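Local coordinates for protein ubiquitin-conjugating enzyme E2, putative (Trypanosoma cruzi, PDB 4DS2) that probably carries ubiquitin as a thioester and helps pass it on to target proteins, as other E2 conjugating enzymes do, at residues K18-E23 / Y50-K55; E22-N27 / F42-D47; Y95-T100 / Q156-R161. All blocks are in the same frame, centred on the assembly; numbering follows the deposited sequence.

Contact 1 (K18-E23 / Y50-K55)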
loop_
_atom_site.group_PDB
_atom_site.type_symbol
_atom_site.label_atom_id
_atom_site.label_comp_id
_atom_site.label_asym_id
_atom_site.label_seq_id
_atom_site.Cartn_x
_atom_site.Cartn_y
_atom_site.Cartn_z
ATOM N N LYS A 18 -13.476 -7.160 8.863
ATOM C CA LYS A 18 -13.564 -7.437 10.307
ATOM C C LYS A 18 -12.195 -7.777 10.880
ATOM O O LYS A 18 -11.871 -7.391 12.007
ATOM C CB LYS A 18 -14.522 -8.594 10.578
ATOM C CG LYS A 18 -15.957 -8.319 10.183
ATOM C CD LYS A 18 -16.892 -9.505 10.461
ATOM C CE LYS A 18 -18.335 -9.264 10.000
ATOM N NZ LYS A 18 -19.396 -9.545 11.048
ATOM N N LEU A 19 -11.388 -8.507 10.105
ATOM C CA LEU A 19 -10.051 -8.937 10.589
ATOM C C LEU A 19 -9.078 -7.757 10.603
ATOM O O LEU A 19 -8.318 -7.624 11.553
ATOM C CB LEU A 19 -9.474 -10.120 9.789
ATOM C CG LEU A 19 -9.731 -11.518 10.413
ATOM C CD1 LEU A 19 -9.361 -12.652 9.465
ATOM C CD2 LEU A 19 -9.003 -11.743 11.732
ATOM N N LEU A 20 -9.131 -6.901 9.571
ATOM C CA LEU A 20 -8.297 -5.693 9.541
ATOM C C LEU A 20 -8.613 -4.731 10.697
ATOM O O LEU A 20 -7.714 -4.193 11.317
ATOM C CB LEU A 20 -8.457 -4.955 8.223
ATOM C CG LEU A 20 -7.602 -3.688 8.086
ATOM C CD1 LEU A 20 -6.120 -3.972 8.244
ATOM C CD2 LEU A 20 -7.862 -3.054 6.721
ATOM N N LEU A 21 -9.904 -4.522 10.960
ATOM C CA LEU A 21 -10.390 -3.621 12.009
ATOM C C LEU A 21 -9.960 -4.081 13.383
ATOM O O LEU A 21 -9.575 -3.284 14.224
ATOM C CB LEU A 21 -11.924 -3.543 11.950
ATOM C CG LEU A 21 -12.503 -2.822 10.720
ATOM C CD1 LEU A 21 -14.006 -2.983 10.750
ATOM C CD2 LEU A 21 -12.103 -1.348 10.666
ATOM N N GLU A 22 -10.012 -5.388 13.585
ATOM C CA GLU A 22 -9.496 -5.995 14.794
ATOM C C GLU A 22 -7.981 -5.753 15.006
ATOM O O GLU A 22 -7.529 -5.466 16.137
ATOM C CB GLU A 22 -9.862 -7.477 14.780
ATOM C CG GLU A 22 -11.380 -7.700 14.871
ATOM C CD GLU A 22 -11.799 -9.157 15.037
ATOM O OE1 GLU A 22 -10.926 -10.053 14.976
ATOM O OE2 GLU A 22 -13.009 -9.410 15.240
ATOM N N GLU A 23 -7.208 -5.820 13.922
ATOM C CA GLU A 23 -5.753 -5.608 13.980
ATOM C C GLU A 23 -5.342 -4.150 14.120
ATOM O O GLU A 23 -4.387 -3.843 14.826
ATOM C CB GLU A 23 -5.090 -6.107 12.713
ATOM C CG GLU A 23 -5.190 -7.597 12.459
ATOM C CD GLU A 23 -4.956 -7.913 10.980
ATOM O OE1 GLU A 23 -5.553 -8.905 10.489
ATOM O OE2 GLU A 23 -4.174 -7.155 10.311
ATOM N N TYR A 50 -16.534 -2.764 -1.206
ATOM C CA TYR A 50 -15.621 -2.965 -2.329
ATOM C C TYR A 50 -14.561 -1.910 -2.438
ATOM O O TYR A 50 -13.632 -2.034 -3.246
ATOM C CB TYR A 50 -16.416 -3.009 -3.642
ATOM C CG TYR A 50 -17.277 -4.252 -3.695
ATOM C CD1 TYR A 50 -16.746 -5.469 -4.133
ATOM C CD2 TYR A 50 -18.573 -4.232 -3.206
ATOM C CE1 TYR A 50 -17.515 -6.606 -4.142
ATOM C CE2 TYR A 50 -19.347 -5.366 -3.200
ATOM C CZ TYR A 50 -18.813 -6.544 -3.672
ATOM O OH TYR A 50 -19.600 -7.647 -3.688
ATOM N N ASN A 51 -14.657 -0.909 -1.576
ATOM C CA ASN A 51 -13.778 0.179 -1.611
ATOM C C ASN A 51 -13.407 0.596 -0.191
ATOM O O ASN A 51 -14.231 1.120 0.573
ATOM C CB ASN A 51 -14.466 1.255 -2.382
ATOM C CG ASN A 51 -13.507 2.007 -3.196
ATOM O OD1 ASN A 51 -12.539 2.586 -2.664
ATOM N ND2 ASN A 51 -13.689 1.928 -4.510
ATOM N N TRP A 52 -12.163 0.312 0.189
ATOM C CA TRP A 52 -11.694 0.675 1.515
ATOM C C TRP A 52 -10.727 1.795 1.385
ATOM O O TRP A 52 -9.742 1.652 0.722
ATOM C CB TRP A 52 -10.978 -0.468 2.204
ATOM C CG TRP A 52 -11.674 -1.807 2.282
ATOM C CD1 TRP A 52 -12.959 -2.162 1.867
ATOM C CD2 TRP A 52 -11.122 -3.014 2.890
ATOM N NE1 TRP A 52 -13.214 -3.474 2.147
ATOM C CE2 TRP A 52 -12.148 -4.039 2.773
ATOM C CE3 TRP A 52 -9.915 -3.329 3.510
ATOM C CZ2 TRP A 52 -11.952 -5.327 3.250
ATOM C CZ3 TRP A 52 -9.722 -4.629 3.989
ATOM C CH2 TRP A 52 -10.731 -5.605 3.862
ATOM N N ILE A 53 -11.028 2.924 2.011
ATOM C CA ILE A 53 -10.121 4.073 2.108
ATOM C C ILE A 53 -9.356 3.952 3.434
ATOM O O ILE A 53 -9.961 3.838 4.507
ATOM C CB ILE A 53 -10.893 5.418 2.071
ATOM C CG1 ILE A 53 -11.864 5.462 0.858
ATOM C CG2 ILE A 53 -9.906 6.605 2.057
ATOM C CD1 ILE A 53 -13.300 5.064 1.132
ATOM N N LEU A 54 -8.034 3.939 3.350
ATOM C CA LEU A 54 -7.161 3.838 4.522
ATOM C C LEU A 54 -6.309 5.120 4.748
ATOM O O LEU A 54 -5.993 5.838 3.796
ATOM C CB LEU A 54 -6.197 2.664 4.356
ATOM C CG LEU A 54 -6.652 1.231 4.064
ATOM C CD1 LEU A 54 -5.392 0.362 4.100
ATOM C CD2 LEU A 54 -7.677 0.718 5.054
ATOM N N LYS A 55 -5.939 5.357 6.017
ATOM C CA LYS A 55 -4.928 6.360 6.381
ATOM C C LYS A 55 -3.775 5.658 7.082
ATOM O O LYS A 55 -3.974 4.779 7.912
ATOM C CB LYS A 55 -5.504 7.451 7.263
ATOM C CG LYS A 55 -6.636 8.238 6.598
ATOM C CD LYS A 55 -6.981 9.510 7.376
ATOM C CE LYS A 55 -8.314 10.143 7.007
ATOM N NZ LYS A 55 -8.683 11.139 8.056
#
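Leu20, on the N-terminal helix 11-27, reaches strand 51-57 and touches Trp52 and Leu54 with a single methyl, CD2. This is a worked example of how the helix of a ubiquitin-conjugating fold sits on its antiparallel sheet: the backbones stay well apart, with Leu20 CA 10.8 Å from Trp52 CA, and the side chains fill the interval. With CG trans to the backbone N (chi1 -179°), Leu20 is extended from the helix. Its CD2 lies 3.7 Å from Trp52 CZ3, against the six-membered part of the indole and oblique to it, while the two side chains pass one another running in opposite directions. On the neighbouring inward position of the strand, Leu54 offers its CD2 to the same methyl, Leu20 CD2, at 4.1 Å. All three residues are buried. Ile124 of helix 120-132 packs on both leucines, and the ring of Phe77 meets that of Trp52, so the tight side is closed by other parts of the fold. The indole is also held at its polar end, where NE1 donates to the carbonyl of Ile49 just before the strand. Solvent, by contrast, reaches the helix at Lys18 and Glu22, and Lys18 starts its side chain away from the strand. Between the two segments the chemistry is wholly apolar, which implies that shape and burial, rather than directional bonds, set how helix and strand fit here.

Contact 2 (E22-N27 / F42-D47)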
loop_
_atom_site.group_PDB
_atom_site.type_symbol
_atom_site.label_atom_id
_atom_site.label_comp_id
_atom_site.label_asym_id
_atom_site.label_seq_id
_atom_site.Cartn_x
_atom_site.Cartn_y
_atom_site.Cartn_z
ATOM N N GLU A 22 -10.012 -5.388 13.585
ATOM C CA GLU A 22 -9.496 -5.995 14.794
ATOM C C GLU A 22 -7.981 -5.753 15.006
ATOM O O GLU A 22 -7.529 -5.466 16.137
ATOM C CB GLU A 22 -9.862 -7.477 14.780
ATOM C CG GLU A 22 -11.380 -7.700 14.871
ATOM C CD GLU A 22 -11.799 -9.157 15.037
ATOM O OE1 GLU A 22 -10.926 -10.053 14.976
ATOM O OE2 GLU A 22 -13.009 -9.410 15.240
ATOM N N GLU A 23 -7.208 -5.820 13.922
ATOM C CA GLU A 23 -5.753 -5.608 13.980
ATOM C C GLU A 23 -5.342 -4.150 14.120
ATOM O O GLU A 23 -4.387 -3.843 14.826
ATOM C CB GLU A 23 -5.090 -6.107 12.713
ATOM C CG GLU A 23 -5.190 -7.597 12.459
ATOM C CD GLU A 23 -4.956 -7.913 10.980
ATOM O OE1 GLU A 23 -5.553 -8.905 10.489
ATOM O OE2 GLU A 23 -4.174 -7.155 10.311
ATOM N N VAL A 24 -6.040 -3.276 13.402
ATOM C CA VAL A 24 -5.847 -1.835 13.493
ATOM C C VAL A 24 -6.161 -1.248 14.881
ATOM O O VAL A 24 -5.615 -0.201 15.221
ATOM C CB VAL A 24 -6.710 -1.085 12.481
ATOM C CG1 VAL A 24 -6.734 0.394 12.825
ATOM C CG2 VAL A 24 -6.166 -1.299 11.077
ATOM N N ASP A 25 -7.039 -1.897 15.660
ATOM C CA ASP A 25 -7.353 -1.469 17.040
ATOM C C ASP A 25 -6.474 -2.116 18.088
ATOM O O ASP A 25 -6.317 -1.576 19.174
ATOM C CB ASP A 25 -8.807 -1.718 17.355
ATOM C CG ASP A 25 -9.706 -0.904 16.461
ATOM O OD1 ASP A 25 -9.676 0.338 16.577
ATOM O OD2 ASP A 25 -10.408 -1.476 15.598
ATOM N N ALA A 26 -5.886 -3.259 17.759
ATOM C CA ALA A 26 -4.778 -3.811 18.546
ATOM C C ALA A 26 -3.438 -3.046 18.339
ATOM O O ALA A 26 -2.617 -2.940 19.263
ATOM C CB ALA A 26 -4.598 -5.289 18.216
ATOM N N ASN A 27 -3.215 -2.548 17.123
ATOM C CA ASN A 27 -2.001 -1.793 16.789
ATOM C C ASN A 27 -1.970 -0.403 17.442
ATOM O O ASN A 27 -0.956 -0.009 18.034
ATOM C CB ASN A 27 -1.877 -1.639 15.267
ATOM C CG ASN A 27 -0.696 -0.763 14.876
ATOM O OD1 ASN A 27 0.457 -1.049 15.216
ATOM N ND2 ASN A 27 -0.986 0.333 14.179
ATOM N N PHE A 42 -3.842 3.330 10.630
ATOM C CA PHE A 42 -4.549 3.879 11.813
ATOM C C PHE A 42 -6.017 4.358 11.590
ATOM O O PHE A 42 -6.694 4.726 12.551
ATOM C CB PHE A 42 -3.727 5.008 12.447
ATOM C CG PHE A 42 -3.669 6.269 11.622
ATOM C CD1 PHE A 42 -2.709 6.423 10.627
ATOM C CD2 PHE A 42 -4.578 7.312 11.849
ATOM C CE1 PHE A 42 -2.661 7.581 9.850
ATOM C CE2 PHE A 42 -4.532 8.473 11.087
ATOM C CZ PHE A 42 -3.575 8.606 10.083
ATOM N N SER A 43 -6.498 4.360 10.343
ATOM C CA SER A 43 -7.911 4.568 10.048
ATOM C C SER A 43 -8.330 3.744 8.840
ATOM O O SER A 43 -7.621 3.673 7.850
ATOM C CB SER A 43 -8.212 6.049 9.815
ATOM O OG SER A 43 -9.349 6.210 8.988
ATOM N N VAL A 44 -9.507 3.140 8.929
ATOM C CA VAL A 44 -10.106 2.357 7.849
ATOM C C VAL A 44 -11.563 2.775 7.707
ATOM O O VAL A 44 -12.394 2.390 8.509
ATOM C CB VAL A 44 -10.076 0.831 8.161
ATOM C CG1 VAL A 44 -10.807 0.057 7.078
ATOM C CG2 VAL A 44 -8.658 0.311 8.322
ATOM N N ASP A 45 -11.874 3.592 6.718
ATOM C CA ASP A 45 -13.277 3.917 6.378
ATOM C C ASP A 45 -13.618 3.039 5.123
ATOM O O ASP A 45 -12.700 2.499 4.490
ATOM C CB ASP A 45 -13.447 5.462 6.180
ATOM C CG ASP A 45 -13.264 6.313 7.543
ATOM O OD1 ASP A 45 -13.663 5.898 8.659
ATOM O OD2 ASP A 45 -12.716 7.433 7.510
ATOM N N THR A 46 -14.895 2.847 4.781
ATOM C CA THR A 46 -15.259 2.148 3.516
ATOM C C THR A 46 -16.224 2.999 2.696
ATOM O O THR A 46 -16.727 4.028 3.170
ATOM C CB THR A 46 -16.002 0.823 3.724
ATOM O OG1 THR A 46 -17.336 1.117 4.165
ATOM C CG2 THR A 46 -15.344 -0.094 4.723
ATOM N N ASP A 47 -16.497 2.551 1.478
ATOM C CA ASP A 47 -17.404 3.237 0.568
ATOM C C ASP A 47 -17.956 2.118 -0.310
ATOM O O ASP A 47 -17.468 1.920 -1.438
ATOM C CB ASP A 47 -16.610 4.241 -0.269
ATOM C CG ASP A 47 -17.404 4.800 -1.441
ATOM O OD1 ASP A 47 -18.636 4.649 -1.487
ATOM O OD2 ASP A 47 -16.773 5.419 -2.322
#
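Val24 lays its CG1 methyl over one face of the flat peptide group that joins Phe42 to Ser43, almost straight above the carbonyl carbon, with CG1 4.2 Å from Phe42 C. That peptide belongs to a classic beta bulge, in which Phe42 and Ser43 both face Lys55 on the adjacent strand 51-57. The setting is the edge of the antiparallel sheet of the ubiquitin-conjugating fold, where the last turns of helix 11-27 come against the outermost strand 40-46. The oxygen of the same peptide group, Phe42 O, receives a weak hydrogen bond from Asn28 ND2, just beyond the end of the helix. The phenyl ring of Phe42 takes another course: its side chain leaves the strand away from the helix, and the ring meets Lys57 in a cation-pi contact. Helix and strand come close here, Val24 CA and Phe42 CA being 6.1 Å apart, so that a short valine is enough to bridge them, one branch resting on backbone and the other on a side chain. The helix is still regular at this point, with Ala26 N bonded to Glu22 O at 3.2 Å and Asn27 N to Glu23 O at 2.9 Å. Val44, one of the residues beyond the bulge, turns inward among Leu17, Leu20 and Leu21. There the second branch of Val24, trans to its own carbonyl carbon, completes the contact, CG2 of Val24 lying 4.0 Å from CG2 of Val44.

Contact 3 (Y95-T100 / Q156-R161); sequences YSPLVT and QDFAAR
The loop between strand 87-90 and helix 108-111 meets helix 155-162, close to the C-terminal end of the chain, through Tyr95, which touches Phe158 and Arg161. Arg161 works on the phenol in two ways. Its CD methylene lies over one face of the ring, 3.7 Å from the Tyr95 ring centroid, in a CH-pi contact displaced toward the rim. A bend at chi3 (-70°) then carries the guanidinium past the end of the ring, where NH1 donates to Tyr95 OH at 3.0 Å. The hydroxyl lies near the guanidinium plane, but the bond is bent, with an N-H...O angle of 143°. Phe158 approaches the edge of the same phenol, its CD2 3.7 Å from Tyr95 CE2, the two rings crossing at a slant. Further along, the loop forms an ST turn: Ser96 OG accepts from Leu98 N at 2.8 Å, and Pro97 sits within that turn. Pro97 adds a looser apolar touch, its CD 4.4 Å from Phe158 CZ. In this ubiquitin-conjugating fold, helix 145-153 covers the junction as well, with Ala147 against Tyr95 and Leu151 against Phe158. Tyr150 of that helix makes a cation-pi contact with Arg161, and Tyr64 OH is hydrogen-bonded to the backbone oxygen of Tyr95.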
loop_
_atom_site.group_PDB
_atom_site.type_symbol
_atom_site.label_atom_id
_atom_site.label_comp_id
_atom_site.label_asym_id
_atom_site.label_seq_id
_atom_site.Cartn_x
_atom_site.Cartn_y
_atom_site.Cartn_z
ATOM N N TYR A 95 6.489 10.112 -4.422
ATOM C CA TYR A 95 7.563 10.010 -5.398
ATOM C C TYR A 95 8.211 8.640 -5.174
ATOM O O TYR A 95 8.661 8.322 -4.088
ATOM C CB TYR A 95 8.556 11.174 -5.292
ATOM C CG TYR A 95 9.613 11.187 -6.384
ATOM C CD1 TYR A 95 9.283 11.555 -7.684
ATOM C CD2 TYR A 95 10.942 10.797 -6.122
ATOM C CE1 TYR A 95 10.244 11.553 -8.695
ATOM C CE2 TYR A 95 11.920 10.801 -7.123
ATOM C CZ TYR A 95 11.570 11.175 -8.419
ATOM O OH TYR A 95 12.503 11.185 -9.452
ATOM N N SER A 96 8.215 7.816 -6.221
ATOM C CA SER A 96 8.670 6.439 -6.126
ATOM C C SER A 96 8.811 5.820 -7.508
ATOM O O SER A 96 8.042 6.163 -8.426
ATOM C CB SER A 96 7.662 5.621 -5.321
ATOM O OG SER A 96 7.810 4.229 -5.559
ATOM N N PRO A 97 9.767 4.867 -7.647
ATOM C CA PRO A 97 9.830 4.024 -8.853
ATOM C C PRO A 97 8.630 3.071 -9.013
ATOM O O PRO A 97 8.354 2.604 -10.121
ATOM C CB PRO A 97 11.094 3.183 -8.626
ATOM C CG PRO A 97 11.742 3.675 -7.358
ATOM C CD PRO A 97 10.712 4.409 -6.604
ATOM N N LEU A 98 7.945 2.785 -7.904
ATOM C CA LEU A 98 6.893 1.741 -7.888
ATOM C C LEU A 98 5.436 2.339 -8.037
ATOM O O LEU A 98 4.459 1.620 -8.317
ATOM C CB LEU A 98 7.092 0.815 -6.652
ATOM C CG LEU A 98 8.427 0.030 -6.462
ATOM C CD1 LEU A 98 8.580 -0.434 -5.011
ATOM C CD2 LEU A 98 8.561 -1.167 -7.387
ATOM N N VAL A 99 5.336 3.671 -7.949
ATOM C CA VAL A 99 4.055 4.389 -8.029
ATOM C C VAL A 99 4.021 5.411 -9.191
ATOM O O VAL A 99 4.973 6.154 -9.399
ATOM C CB VAL A 99 3.777 5.159 -6.716
ATOM C CG1 VAL A 99 2.367 5.765 -6.755
ATOM C CG2 VAL A 99 3.993 4.253 -5.506
ATOM N N THR A 100 2.912 5.449 -9.926
ATOM C CA THR A 100 2.739 6.421 -11.022
ATOM C C THR A 100 2.250 7.799 -10.491
ATOM O O THR A 100 1.948 7.941 -9.299
ATOM C CB THR A 100 1.759 5.901 -12.115
ATOM O OG1 THR A 100 0.401 6.042 -11.665
ATOM C CG2 THR A 100 2.025 4.455 -12.461
ATOM N N GLN A 156 21.279 9.957 -2.821
ATOM C CA GLN A 156 21.180 10.977 -1.784
ATOM C C GLN A 156 20.207 12.125 -2.209
ATOM O O GLN A 156 19.377 12.567 -1.392
ATOM C CB GLN A 156 22.596 11.423 -1.330
ATOM C CG GLN A 156 23.401 12.264 -2.339
ATOM C CD GLN A 156 23.827 11.525 -3.609
ATOM O OE1 GLN A 156 24.320 10.398 -3.549
ATOM N NE2 GLN A 156 23.647 12.172 -4.760
ATOM N N ASP A 157 20.245 12.544 -3.481
ATOM C CA ASP A 157 19.349 13.607 -3.979
ATOM C C ASP A 157 17.900 13.108 -4.091
ATOM O O ASP A 157 16.971 13.916 -4.015
ATOM C CB ASP A 157 19.797 14.149 -5.347
ATOM C CG ASP A 157 21.247 14.691 -5.352
ATOM O OD1 ASP A 157 22.011 14.466 -4.391
ATOM O OD2 ASP A 157 21.627 15.348 -6.343
ATOM N N PHE A 158 17.719 11.792 -4.301
ATOM C CA PHE A 158 16.386 11.123 -4.305
ATOM C C PHE A 158 15.677 11.229 -2.939
ATOM O O PHE A 158 14.462 11.448 -2.875
ATOM C CB PHE A 158 16.514 9.631 -4.722
ATOM C CG PHE A 158 15.254 8.808 -4.508
ATOM C CD1 PHE A 158 14.976 8.241 -3.275
ATOM C CD2 PHE A 158 14.363 8.584 -5.551
ATOM C CE1 PHE A 158 13.823 7.506 -3.083
ATOM C CE2 PHE A 158 13.220 7.831 -5.363
ATOM C CZ PHE A 158 12.944 7.303 -4.126
ATOM N N ALA A 159 16.445 11.067 -1.862
ATOM C CA ALA A 159 15.952 11.255 -0.484
ATOM C C ALA A 159 15.396 12.668 -0.240
ATOM O O ALA A 159 14.256 12.817 0.229
ATOM C CB ALA A 159 17.060 10.970 0.519
ATOM N N ALA A 160 16.205 13.695 -0.546
ATOM C CA ALA A 160 15.803 15.114 -0.352
ATOM C C ALA A 160 14.529 15.422 -1.117
ATOM O O ALA A 160 13.705 16.219 -0.687
ATOM C CB ALA A 160 16.915 16.062 -0.798
ATOM N N ARG A 161 14.393 14.771 -2.262
ATOM C CA ARG A 161 13.222 14.911 -3.134
ATOM C C ARG A 161 11.954 14.238 -2.563
ATOM O O ARG A 161 10.853 14.751 -2.775
ATOM C CB ARG A 161 13.568 14.385 -4.532
ATOM C CG ARG A 161 12.444 14.433 -5.528
ATOM C CD ARG A 161 12.942 13.981 -6.904
ATOM N NE ARG A 161 13.850 14.942 -7.552
ATOM C CZ ARG A 161 14.197 14.879 -8.842
ATOM N NH1 ARG A 161 13.739 13.896 -9.612
ATOM N NH2 ARG A 161 15.003 15.790 -9.369
#

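Contacts 1 and 2 are parts of one interface, their centres 5 Å apart: helix 11-27 lies against strands 51-57 and 40-46, which are neighbours in the sheet. They share Glu22 and Glu23, and Leu54 and Val44 pack together between them. Contact 1 is fully buried, whereas contact 2, toward the helix end, is partly open and brings in backbone. Contact 3 lies across the centre of the chain, about 27 Å from contact 1 between centres, and uses neither the sheet nor that helix. It too is partly buried, but its chemistry is mixed: where the first two are apolar packing, with one indole in contact 1, contact 3 combines aromatic contacts with a hydrogen-bonded arginine.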